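Local atomic coordinates of pentafunctional AROM polypeptide (Schizosaccharomyces pombe, PDB entry 5SWV), a protein that catalyses five steps of the shikimate pathway, the crystallised fragment carrying the 3-dehydroquinate dehydratase and shikimate dehydrogenase parts. Residues F14-Y19 against P231-V236; S103-G108 against G131-I136; Q295-L298 against D302-G305; A327-A332 against Q413-P418. All coordinates share one frame; numbering follows the deposited sequence.

Contact 1. Residues F14-Y19 against P231-V236; sequences FLTLNY and PGQLTV
In Thr16, chi1 of 55° places OG1 between the backbone N and the carbonyl carbon, and in Gln233 CG stands anti to the backbone N (chi1 -172°). The Gln233 chain runs extended beyond CG and reaches the threonine from the opposite direction, so that a gap of 9.8 Å between Thr16 CA and Gln233 CA is bridged by side chains. Gln233 NE2 donates a hydrogen bond to Thr16 OG1 at 2.8 Å. The N-H...O angle is 151°, and the hydroxyl sits modestly tilted from the amide plane. The methyl CG2 of Thr16 lies beside the same amide nitrogen.

Both residues are buried, and their polar ends have further partners. Thr16 OG1 is also hydrogen-bonded to Val220 O on the adjoining strand 218-220. Gln233 OE1 accepts from Ala229 N, which fixes the rotation of the amide and keeps NE2 turned to the strand. Two residues on, Thr235 N-caps helix 236-245.

The bond ties strand 13-17, near its C-terminal end, to the loop after strand 218-220, the last of the barrel. Strands 13-17 and 218-220 are neighbours where the sheet closes on itself. This is the first-to-last closure of a TIM barrel, and loops at this end of the strands surround the active site in type I dehydroquinases.

Contact 2. Residues S103-G108 against G131-I136; sequences SAMRYG and GYTKLI
Met105 and Thr133 meet through aliphatic side chains, and the flat groups nearby belong to the helix. Ser103 O and Ala104 CA lie over one face of the Tyr107 ring, both displaced toward its rim. Ser103 CA lies over one face of the Arg106 guanidinium, again toward the rim. The Tyr107 side chain leaves the helix on the side turned from segment 131-136. The setting is the outer layer of a TIM barrel, where the end of helix 94-106 packs by the start of strand 134-140. The helix finishes in a Schellman motif with Gly108 at C-prime: Cys109 N bonds to Ala104 O, and Gly108 N to Met105 O at 3.1 Å.

Met105 CG is anti to the carbonyl carbon (chi1 -64°), which brings it against Thr133, just before the strand. The two side chains cross at about a right angle. Met105 CG is 3.8 Å from Thr133 OG1 and equally near the methyl CG2. Farther out, the chain bends at its last torsion, and Met105 SD comes 4.2 Å from Leu135 CD2. Val112 of strand 111-115 touches both Met105 and Thr133.

Thr133 OG1 also has a hydrogen bond to Cys109 O. One water completes the join: it donates to Met105 O and to Thr133 OG1, at 2.7 Å from each.

Contact 3. Residues Q295-L298 against D302-G305; sequences QKVL and DFGG
Leu298 and Phe303 lie side by side with their side chains pointing the same way, and the phenyl ring is turned flat against the leucine backbone. Leu298 CA stands over the ring of Phe303, 4.0 Å from its centroid and only 6° off the normal. This is a CH-pi contact through the middle of the face. On the opposite face Gly305 N sits 3.6 Å above the plane of the Phe303 ring, also over its centre. The ring is thus sandwiched between a short, weakly bonded helical turn and the backbone of its own strand.

A chi1 of 172° swings the Phe303 ring along the leucine. There the branch CD2 of Leu298 reaches the far end of the ring, 3.6 Å from Phe303 CZ.

Val297 meets the same ring from another direction. Its side chain crosses that of Phe303 at about a right angle, and Val297 CG1 is 4.1 Å from Phe303 CD1. The carbonyl of Val297 lies obliquely to the ring, with Val297 O 3.5 Å from Phe303 CD1. All three residues are buried. Phe255 of strand 253-257 touches both Val297 and Phe303, while Phe257 touches Val297 and Leu298.

The packing seats the helical turn 295-298 on the sheet just before the chain enters strand 303-308. Along the chain the turn comes between strands 282-285 and 303-308, which are parallel and have strand 253-257 between them in the sheet. The arrangement is a beta-alpha-beta crossover in the substrate-binding domain of the shikimate dehydrogenase.

Contact 4. Residues A327-A332 against Q413-P418; sequences ARFFGA and QDVFPP
Phe329 makes the join with its outer ring atoms. Phe329 CZ is 3.7 Å from Val415 CG1, and Phe329 CE2 is 3.8 Å from Phe416 CE1. The two rings are oblique to each other, with centroids 5.7 Å apart and planes at 55°. Phe416 CE1 arrives at the edge of the Phe329 ring, near its plane. The valine methyl CG1 approaches that ring obliquely. It also lies over one face of the Phe416 ring, off toward the rim, and so touches both aromatic groups.

The next shell sets these groups in place. With chi1 at -179°, the Phe329 ring is thrown outward from the helix. Phe329 CD2 rests 3.7 Å above the ring plane of Phe330. Behind Phe329 the helix ends in a Schellman motif with Gly331 at C-prime, where Ala332 N bonds to Ala327 O at 3.1 Å.

On the other side, Gln413 to Phe416 form a type I beta turn closed by Phe416 N and Gln413 O at 3.0 Å. The same carbonyl oxygen lies in the plane of the Phe416 ring, at its edge. The Tyr420 ring meets that of Phe416 nearly parallel, and Ile388 and Ile422 touch Phe416 too.

Helix 325-330 follows strand 322-323 of the mixed sheet; the turn begins on the last residue of helix 406-413. The partly exposed apolar contact is consistent with a join between the substrate-binding and the probable nucleotide-binding domain of a shikimate dehydrogenase.

Contacts 1 and 2 belong to the dehydroquinase barrel, and contacts 3 and 4 to the shikimate dehydrogenase. Contact 2 is nested in the chain loop closed by contact 1. Their centres are about 22 Å apart, and both reach the same sheet. Contact 1 lies near the C-terminal end of its strand, the side of the active site in such barrels; contact 2 lies where its strand begins. Contacts 3 and 4 have centres about 29 Å apart: the first is inside the substrate-binding domain, the second probably reaches across to the other lobe. Between the two enzymes, the centres of contacts 1 and 3 are about 35 Å apart, and those of contacts 1 and 4 about 43 Å.

Contact 1. Residues F14-Y19 against P231-V236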
loop_
_atom_site.group_PDB
_atom_site.type_symbol
_atom_site.label_atom_id
_atom_site.label_comp_id
_atom_site.label_asym_id
_atom_site.label_seq_id
_atom_site.Cartn_x
_atom_site.Cartn_y
_atom_site.Cartn_z
ATOM N N PHE A 14 -8.081 -2.450 -8.696
ATOM C CA PHE A 14 -7.085 -1.543 -9.249
ATOM C C PHE A 14 -7.718 -0.291 -9.839
ATOM O O PHE A 14 -8.818 -0.339 -10.406
ATOM C CB PHE A 14 -6.191 -2.238 -10.268
ATOM C CG PHE A 14 -6.860 -2.567 -11.574
ATOM C CD1 PHE A 14 -6.902 -1.630 -12.606
ATOM C CD2 PHE A 14 -7.389 -3.845 -11.810
ATOM C CE1 PHE A 14 -7.488 -1.938 -13.832
ATOM C CE2 PHE A 14 -7.985 -4.158 -13.033
ATOM C CZ PHE A 14 -8.040 -3.197 -14.044
ATOM N N LEU A 15 -6.994 0.821 -9.689
ATOM C CA LEU A 15 -7.435 2.133 -10.125
ATOM C C LEU A 15 -7.217 2.297 -11.620
ATOM O O LEU A 15 -6.143 1.998 -12.118
ATOM C CB LEU A 15 -6.667 3.239 -9.384
ATOM C CG LEU A 15 -7.199 4.656 -9.607
ATOM C CD1 LEU A 15 -8.515 4.852 -8.863
ATOM C CD2 LEU A 15 -6.194 5.707 -9.191
ATOM N N THR A 16 -8.234 2.803 -12.318
ATOM C CA THR A 16 -8.119 3.137 -13.738
ATOM C C THR A 16 -7.664 4.592 -13.888
ATOM O O THR A 16 -8.479 5.496 -14.040
ATOM C CB THR A 16 -9.449 2.892 -14.468
ATOM O OG1 THR A 16 -10.512 3.613 -13.815
ATOM C CG2 THR A 16 -9.777 1.409 -14.463
ATOM N N LEU A 17 -6.349 4.811 -13.831
ATOM C CA LEU A 17 -5.794 6.168 -13.855
ATOM C C LEU A 17 -5.809 6.721 -15.275
ATOM O O LEU A 17 -5.096 6.237 -16.150
ATOM C CB LEU A 17 -4.380 6.180 -13.302
ATOM C CG LEU A 17 -3.852 7.536 -12.871
ATOM C CD1 LEU A 17 -4.663 8.084 -11.704
ATOM C CD2 LEU A 17 -2.395 7.387 -12.480
ATOM N N ASN A 18 -6.634 7.738 -15.493
ATOM C CA ASN A 18 -6.935 8.218 -16.826
ATOM C C ASN A 18 -6.879 9.733 -16.929
ATOM O O ASN A 18 -7.651 10.351 -17.669
ATOM C CB ASN A 18 -8.294 7.672 -17.257
ATOM C CG ASN A 18 -9.438 8.148 -16.379
ATOM O OD1 ASN A 18 -9.239 8.604 -15.252
ATOM N ND2 ASN A 18 -10.655 8.039 -16.902
ATOM N N TYR A 19 -5.947 10.328 -16.191
ATOM C CA TYR A 19 -5.588 11.717 -16.412
ATOM C C TYR A 19 -4.863 11.815 -17.747
ATOM O O TYR A 19 -4.265 10.840 -18.187
ATOM C CB TYR A 19 -4.637 12.202 -15.334
ATOM C CG TYR A 19 -5.241 12.443 -13.974
ATOM C CD1 TYR A 19 -5.920 13.628 -13.701
ATOM C CD2 TYR A 19 -5.080 11.523 -12.934
ATOM C CE1 TYR A 19 -6.433 13.884 -12.441
ATOM C CE2 TYR A 19 -5.599 11.769 -11.671
ATOM C CZ TYR A 19 -6.272 12.955 -11.434
ATOM O OH TYR A 19 -6.800 13.229 -10.200
ATOM N N PRO A 231 -18.824 2.551 -18.579
ATOM C CA PRO A 231 -20.131 2.675 -17.939
ATOM C C PRO A 231 -20.320 1.654 -16.830
ATOM O O PRO A 231 -20.015 0.459 -17.009
ATOM C CB PRO A 231 -21.122 2.396 -19.076
ATOM C CG PRO A 231 -20.380 2.642 -20.329
ATOM C CD PRO A 231 -18.962 2.251 -20.022
ATOM N N GLY A 232 -20.810 2.132 -15.694
ATOM C CA GLY A 232 -21.124 1.267 -14.579
ATOM C C GLY A 232 -20.021 1.181 -13.563
ATOM O O GLY A 232 -20.172 0.519 -12.554
ATOM N N GLN A 233 -18.911 1.861 -13.800
ATOM C CA GLN A 233 -17.768 1.739 -12.916
ATOM C C GLN A 233 -18.048 2.384 -11.576
ATOM O O GLN A 233 -18.660 3.446 -11.512
ATOM C CB GLN A 233 -16.564 2.403 -13.537
ATOM C CG GLN A 233 -15.271 2.161 -12.785
ATOM C CD GLN A 233 -14.082 2.731 -13.528
ATOM O OE1 GLN A 233 -14.219 3.677 -14.322
ATOM N NE2 GLN A 233 -12.902 2.157 -13.281
ATOM N N LEU A 234 -17.559 1.731 -10.526
ATOM C CA LEU A 234 -17.749 2.153 -9.144
ATOM C C LEU A 234 -16.452 2.657 -8.514
ATOM O O LEU A 234 -15.375 2.294 -8.947
ATOM C CB LEU A 234 -18.239 0.959 -8.335
ATOM C CG LEU A 234 -19.587 0.374 -8.745
ATOM C CD1 LEU A 234 -19.883 -0.911 -7.970
ATOM C CD2 LEU A 234 -20.702 1.403 -8.543
ATOM N N THR A 235 -16.579 3.478 -7.478
ATOM C CA THR A 235 -15.453 3.867 -6.654
ATOM C C THR A 235 -15.229 2.766 -5.627
ATOM O O THR A 235 -16.081 1.872 -5.476
ATOM C CB THR A 235 -15.656 5.227 -5.948
ATOM O OG1 THR A 235 -16.739 5.160 -5.013
ATOM C CG2 THR A 235 -15.921 6.327 -6.946
ATOM N N VAL A 236 -14.091 2.826 -4.927
ATOM C CA VAL A 236 -13.788 1.861 -3.862
ATOM C C VAL A 236 -14.825 1.930 -2.750
ATOM O O VAL A 236 -15.272 0.896 -2.245
ATOM C CB VAL A 236 -12.345 2.036 -3.298
ATOM C CG1 VAL A 236 -12.153 1.329 -1.958
ATOM C CG2 VAL A 236 -11.343 1.486 -4.298
#

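Contact 2. Residues S103-G108 against G131-I136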
loop_
_atom_site.group_PDB
_atom_site.type_symbol
_atom_site.label_atom_id
_atom_site.label_comp_id
_atom_site.label_asym_id
_atom_site.label_seq_id
_atom_site.Cartn_x
_atom_site.Cartn_y
_atom_site.Cartn_z
ATOM N N SER A 103 8.264 -1.520 -24.964
ATOM C CA SER A 103 8.980 -0.556 -24.134
ATOM C C SER A 103 8.608 -0.670 -22.647
ATOM O O SER A 103 9.481 -0.602 -21.762
ATOM C CB SER A 103 8.722 0.854 -24.647
ATOM O OG SER A 103 9.002 1.797 -23.649
ATOM N N ALA A 104 7.318 -0.856 -22.390
ATOM C CA ALA A 104 6.799 -0.991 -21.042
ATOM C C ALA A 104 7.369 -2.192 -20.306
ATOM O O ALA A 104 7.598 -2.140 -19.089
ATOM C CB ALA A 104 5.287 -1.087 -21.077
ATOM N N MET A 105 7.578 -3.272 -21.043
ATOM C CA MET A 105 8.150 -4.484 -20.476
ATOM C C MET A 105 9.642 -4.259 -20.223
ATOM O O MET A 105 10.174 -4.704 -19.207
ATOM C CB MET A 105 7.862 -5.700 -21.378
ATOM C CG MET A 105 6.359 -5.988 -21.461
ATOM S SD MET A 105 5.689 -7.236 -22.591
ATOM C CE MET A 105 6.855 -7.235 -23.939
ATOM N N ARG A 106 10.300 -3.526 -21.116
ATOM C CA ARG A 106 11.701 -3.171 -20.909
ATOM C C ARG A 106 11.928 -2.368 -19.626
ATOM O O ARG A 106 12.931 -2.594 -18.967
ATOM C CB ARG A 106 12.313 -2.445 -22.121
ATOM C CG ARG A 106 13.070 -3.367 -23.066
ATOM C CD ARG A 106 13.678 -2.614 -24.237
ATOM N NE ARG A 106 12.644 -2.218 -25.206
ATOM C CZ ARG A 106 12.422 -0.979 -25.676
ATOM N NH1 ARG A 106 13.166 0.068 -25.302
ATOM N NH2 ARG A 106 11.430 -0.786 -26.556
ATOM N N TYR A 107 11.031 -1.446 -19.255
ATOM C CA TYR A 107 11.213 -0.733 -17.965
ATOM C C TYR A 107 10.404 -1.319 -16.791
ATOM O O TYR A 107 10.118 -0.622 -15.826
ATOM C CB TYR A 107 11.109 0.817 -18.075
ATOM C CG TYR A 107 9.922 1.409 -18.806
ATOM C CD1 TYR A 107 8.615 1.308 -18.287
ATOM C CD2 TYR A 107 10.097 2.121 -20.003
ATOM C CE1 TYR A 107 7.521 1.871 -18.960
ATOM C CE2 TYR A 107 9.000 2.684 -20.673
ATOM C CZ TYR A 107 7.718 2.552 -20.151
ATOM O OH TYR A 107 6.654 3.095 -20.813
ATOM N N GLY A 108 10.078 -2.610 -16.861
ATOM C CA GLY A 108 9.565 -3.364 -15.707
ATOM C C GLY A 108 8.170 -3.029 -15.185
ATOM O O GLY A 108 7.962 -3.005 -13.966
ATOM N N GLY A 131 9.502 -11.132 -20.309
ATOM C CA GLY A 131 10.372 -11.132 -19.121
ATOM C C GLY A 131 9.572 -11.400 -17.855
ATOM O O GLY A 131 8.846 -12.385 -17.783
ATOM N N TYR A 132 9.664 -10.506 -16.879
ATOM C CA TYR A 132 8.906 -10.647 -15.627
ATOM C C TYR A 132 7.504 -10.068 -15.672
ATOM O O TYR A 132 6.651 -10.445 -14.858
ATOM C CB TYR A 132 9.686 -10.040 -14.462
ATOM C CG TYR A 132 10.951 -10.812 -14.199
ATOM C CD1 TYR A 132 10.900 -12.198 -13.951
ATOM C CD2 TYR A 132 12.210 -10.185 -14.228
ATOM C CE1 TYR A 132 12.052 -12.928 -13.727
ATOM C CE2 TYR A 132 13.373 -10.913 -14.000
ATOM C CZ TYR A 132 13.284 -12.283 -13.747
ATOM O OH TYR A 132 14.411 -13.040 -13.511
ATOM N N THR A 133 7.268 -9.165 -16.621
ATOM C CA THR A 133 5.945 -8.603 -16.852
ATOM C C THR A 133 4.917 -9.689 -17.121
ATOM O O THR A 133 5.172 -10.628 -17.869
ATOM C CB THR A 133 5.975 -7.639 -18.041
ATOM O OG1 THR A 133 6.952 -6.615 -17.798
ATOM C CG2 THR A 133 4.622 -7.004 -18.255
ATOM N N LYS A 134 3.764 -9.560 -16.484
ATOM C CA LYS A 134 2.652 -10.493 -16.687
ATOM C C LYS A 134 1.690 -9.957 -17.741
ATOM O O LYS A 134 1.372 -8.768 -17.742
ATOM C CB LYS A 134 1.865 -10.665 -15.394
ATOM C CG LYS A 134 2.672 -11.138 -14.210
ATOM C CD LYS A 134 3.148 -12.559 -14.403
ATOM C CE LYS A 134 3.669 -13.088 -13.087
ATOM N NZ LYS A 134 4.552 -14.241 -13.343
ATOM N N LEU A 135 1.199 -10.834 -18.604
ATOM C CA LEU A 135 0.249 -10.427 -19.626
ATOM C C LEU A 135 -1.207 -10.638 -19.202
ATOM O O LEU A 135 -1.570 -11.713 -18.694
ATOM C CB LEU A 135 0.528 -11.163 -20.917
ATOM C CG LEU A 135 1.907 -10.947 -21.518
ATOM C CD1 LEU A 135 1.894 -11.510 -22.919
ATOM C CD2 LEU A 135 2.337 -9.481 -21.543
ATOM N N ILE A 136 -2.010 -9.581 -19.382
ATOM C CA ILE A 136 -3.460 -9.634 -19.214
ATOM C C ILE A 136 -4.045 -9.606 -20.621
ATOM O O ILE A 136 -3.981 -8.597 -21.319
ATOM C CB ILE A 136 -4.044 -8.467 -18.374
ATOM C CG1 ILE A 136 -3.314 -8.325 -17.030
ATOM C CG2 ILE A 136 -5.532 -8.705 -18.113
ATOM C CD1 ILE A 136 -3.866 -7.245 -16.111
HETATM O O HOH W 1 9.602 -7.083 -18.064
#

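Contact 3. Residues Q295-L298 against D302-G305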
loop_
_atom_site.group_PDB
_atom_site.type_symbol
_atom_site.label_atom_id
_atom_site.label_comp_id
_atom_site.label_asym_id
_atom_site.label_seq_id
_atom_site.Cartn_x
_atom_site.Cartn_y
_atom_site.Cartn_z
ATOM N N GLN A 295 -9.554 -13.002 26.102
ATOM C CA GLN A 295 -9.706 -14.259 25.369
ATOM C C GLN A 295 -11.121 -14.509 24.829
ATOM O O GLN A 295 -11.271 -15.086 23.747
ATOM C CB GLN A 295 -9.273 -15.436 26.242
ATOM C CG GLN A 295 -9.062 -16.716 25.455
ATOM C CD GLN A 295 -8.454 -17.824 26.289
ATOM O OE1 GLN A 295 -8.555 -17.837 27.526
ATOM N NE2 GLN A 295 -7.823 -18.774 25.614
ATOM N N LYS A 296 -12.142 -14.091 25.580
ATOM C CA LYS A 296 -13.547 -14.256 25.158
ATOM C C LYS A 296 -13.952 -13.289 24.023
ATOM O O LYS A 296 -14.923 -13.542 23.294
ATOM C CB LYS A 296 -14.495 -14.109 26.359
ATOM C CG LYS A 296 -14.685 -12.679 26.833
ATOM C CD LYS A 296 -14.850 -12.593 28.346
ATOM C CE LYS A 296 -14.955 -11.137 28.812
ATOM N NZ LYS A 296 -14.200 -10.886 30.071
ATOM N N VAL A 297 -13.210 -12.186 23.902
ATOM C CA VAL A 297 -13.359 -11.228 22.803
ATOM C C VAL A 297 -12.778 -11.807 21.520
ATOM O O VAL A 297 -13.373 -11.682 20.443
ATOM C CB VAL A 297 -12.643 -9.893 23.111
ATOM C CG1 VAL A 297 -12.755 -8.919 21.942
ATOM C CG2 VAL A 297 -13.203 -9.277 24.388
ATOM N N LEU A 298 -11.610 -12.434 21.653
ATOM C CA LEU A 298 -10.913 -13.060 20.533
ATOM C C LEU A 298 -11.720 -14.193 19.910
ATOM O O LEU A 298 -11.522 -14.501 18.739
ATOM C CB LEU A 298 -9.553 -13.606 20.973
ATOM C CG LEU A 298 -8.506 -12.671 21.590
ATOM C CD1 LEU A 298 -7.250 -13.467 21.912
ATOM C CD2 LEU A 298 -8.162 -11.483 20.713
ATOM N N ASP A 302 -17.923 -12.674 15.346
ATOM C CA ASP A 302 -17.709 -11.517 14.457
ATOM C C ASP A 302 -16.432 -10.679 14.750
ATOM O O ASP A 302 -16.325 -9.532 14.308
ATOM C CB ASP A 302 -18.962 -10.627 14.493
ATOM C CG ASP A 302 -19.359 -10.196 15.919
ATOM O OD1 ASP A 302 -18.814 -10.739 16.907
ATOM O OD2 ASP A 302 -20.244 -9.318 16.059
ATOM N N PHE A 303 -15.477 -11.253 15.489
ATOM C CA PHE A 303 -14.217 -10.585 15.832
ATOM C C PHE A 303 -13.368 -10.459 14.581
ATOM O O PHE A 303 -13.092 -11.454 13.912
ATOM C CB PHE A 303 -13.462 -11.384 16.899
ATOM C CG PHE A 303 -12.071 -10.875 17.188
ATOM C CD1 PHE A 303 -11.871 -9.760 17.995
ATOM C CD2 PHE A 303 -10.944 -11.539 16.678
ATOM C CE1 PHE A 303 -10.578 -9.307 18.270
ATOM C CE2 PHE A 303 -9.653 -11.087 16.951
ATOM C CZ PHE A 303 -9.469 -9.969 17.745
ATOM N N GLY A 304 -12.972 -9.229 14.265
ATOM C CA GLY A 304 -12.192 -8.916 13.049
ATOM C C GLY A 304 -10.715 -8.629 13.265
ATOM O O GLY A 304 -9.943 -8.668 12.316
ATOM N N GLY A 305 -10.342 -8.319 14.507
ATOM C CA GLY A 305 -8.969 -8.050 14.901
ATOM C C GLY A 305 -8.892 -7.167 16.139
ATOM O O GLY A 305 -9.908 -6.674 16.603
#

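Contact 4. Residues A327-A332 against Q413-P418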
loop_
_atom_site.group_PDB
_atom_site.type_symbol
_atom_site.label_atom_id
_atom_site.label_comp_id
_atom_site.label_asym_id
_atom_site.label_seq_id
_atom_site.Cartn_x
_atom_site.Cartn_y
_atom_site.Cartn_z
ATOM N N ALA A 327 7.075 -9.286 14.670
ATOM C CA ALA A 327 6.548 -9.554 16.003
ATOM C C ALA A 327 7.454 -10.510 16.751
ATOM O O ALA A 327 7.707 -10.314 17.934
ATOM C CB ALA A 327 5.115 -10.093 15.953
ATOM N N ARG A 328 7.947 -11.527 16.056
ATOM C CA ARG A 328 8.882 -12.459 16.664
ATOM C C ARG A 328 10.193 -11.770 16.968
ATOM O O ARG A 328 10.712 -11.885 18.060
ATOM C CB ARG A 328 9.154 -13.651 15.774
ATOM C CG ARG A 328 9.889 -14.768 16.514
ATOM C CD ARG A 328 10.391 -15.843 15.565
ATOM N NE ARG A 328 9.443 -16.015 14.462
ATOM C CZ ARG A 328 8.252 -16.618 14.556
ATOM N NH1 ARG A 328 7.835 -17.168 15.708
ATOM N NH2 ARG A 328 7.472 -16.674 13.472
ATOM N N PHE A 329 10.717 -11.039 16.005
ATOM C CA PHE A 329 12.003 -10.436 16.178
ATOM C C PHE A 329 11.988 -9.450 17.338
ATOM O O PHE A 329 12.871 -9.506 18.163
ATOM C CB PHE A 329 12.445 -9.768 14.891
ATOM C CG PHE A 329 13.786 -9.146 14.991
ATOM C CD1 PHE A 329 14.912 -9.938 15.076
ATOM C CD2 PHE A 329 13.925 -7.760 15.013
ATOM C CE1 PHE A 329 16.176 -9.355 15.169
ATOM C CE2 PHE A 329 15.164 -7.169 15.099
ATOM C CZ PHE A 329 16.295 -7.967 15.187
ATOM N N PHE A 330 10.990 -8.569 17.410
ATOM C CA PHE A 330 10.891 -7.603 18.511
ATOM C C PHE A 330 10.202 -8.159 19.761
ATOM O O PHE A 330 10.126 -7.462 20.779
ATOM C CB PHE A 330 10.128 -6.353 18.075
ATOM C CG PHE A 330 10.777 -5.586 16.960
ATOM C CD1 PHE A 330 12.056 -5.095 17.091
ATOM C CD2 PHE A 330 10.074 -5.302 15.788
ATOM C CE1 PHE A 330 12.648 -4.370 16.063
ATOM C CE2 PHE A 330 10.649 -4.562 14.760
ATOM C CZ PHE A 330 11.938 -4.092 14.896
ATOM N N GLY A 331 9.662 -9.377 19.678
ATOM C CA GLY A 331 9.067 -10.051 20.833
ATOM C C GLY A 331 7.884 -9.288 21.404
ATOM O O GLY A 331 7.773 -9.113 22.619
ATOM N N ALA A 332 7.011 -8.813 20.522
ATOM C CA ALA A 332 5.890 -7.989 20.930
ATOM C C ALA A 332 4.815 -7.965 19.856
ATOM O O ALA A 332 5.111 -7.927 18.657
ATOM C CB ALA A 332 6.366 -6.579 21.234
ATOM N N GLN A 413 22.638 -2.374 20.009
ATOM C CA GLN A 413 23.465 -2.864 18.905
ATOM C C GLN A 413 23.474 -4.398 18.857
ATOM O O GLN A 413 23.343 -4.988 17.786
ATOM C CB GLN A 413 24.907 -2.323 19.018
ATOM C CG GLN A 413 25.879 -2.797 17.925
ATOM C CD GLN A 413 27.276 -2.218 18.074
ATOM O OE1 GLN A 413 27.972 -2.497 19.053
ATOM N NE2 GLN A 413 27.699 -1.413 17.102
ATOM N N ASP A 414 23.592 -5.021 20.029
ATOM C CA ASP A 414 23.766 -6.469 20.147
ATOM C C ASP A 414 22.520 -7.284 19.783
ATOM O O ASP A 414 22.613 -8.498 19.653
ATOM C CB ASP A 414 24.260 -6.853 21.565
ATOM C CG ASP A 414 25.678 -6.307 21.883
ATOM O OD1 ASP A 414 26.424 -5.874 20.961
ATOM O OD2 ASP A 414 26.047 -6.296 23.075
ATOM N N VAL A 415 21.369 -6.631 19.628
ATOM C CA VAL A 415 20.176 -7.269 19.050
ATOM C C VAL A 415 20.380 -7.618 17.565
ATOM O O VAL A 415 19.791 -8.552 17.052
ATOM C CB VAL A 415 18.935 -6.347 19.188
ATOM C CG1 VAL A 415 17.727 -6.896 18.431
ATOM C CG2 VAL A 415 18.574 -6.129 20.655
ATOM N N PHE A 416 21.206 -6.848 16.878
ATOM C CA PHE A 416 21.389 -6.984 15.441
ATOM C C PHE A 416 22.718 -7.664 15.137
ATOM O O PHE A 416 23.576 -7.746 16.000
ATOM C CB PHE A 416 21.320 -5.600 14.808
ATOM C CG PHE A 416 20.012 -4.891 15.066
ATOM C CD1 PHE A 416 18.927 -5.072 14.220
ATOM C CD2 PHE A 416 19.855 -4.064 16.175
ATOM C CE1 PHE A 416 17.727 -4.427 14.462
ATOM C CE2 PHE A 416 18.650 -3.418 16.418
ATOM C CZ PHE A 416 17.590 -3.601 15.561
ATOM N N PRO A 417 22.892 -8.178 13.912
ATOM C CA PRO A 417 24.175 -8.802 13.621
ATOM C C PRO A 417 25.285 -7.765 13.506
ATOM O O PRO A 417 24.991 -6.581 13.426
ATOM C CB PRO A 417 23.947 -9.499 12.271
ATOM C CG PRO A 417 22.474 -9.443 12.018
ATOM C CD PRO A 417 21.983 -8.237 12.754
ATOM N N PRO A 418 26.555 -8.208 13.514
ATOM C CA PRO A 418 27.714 -7.288 13.459
ATOM C C PRO A 418 27.797 -6.342 12.257
ATOM O O PRO A 418 28.290 -5.231 12.393
ATOM C CB PRO A 418 28.913 -8.242 13.456
ATOM C CG PRO A 418 28.413 -9.432 14.208
ATOM C CD PRO A 418 26.979 -9.596 13.783
#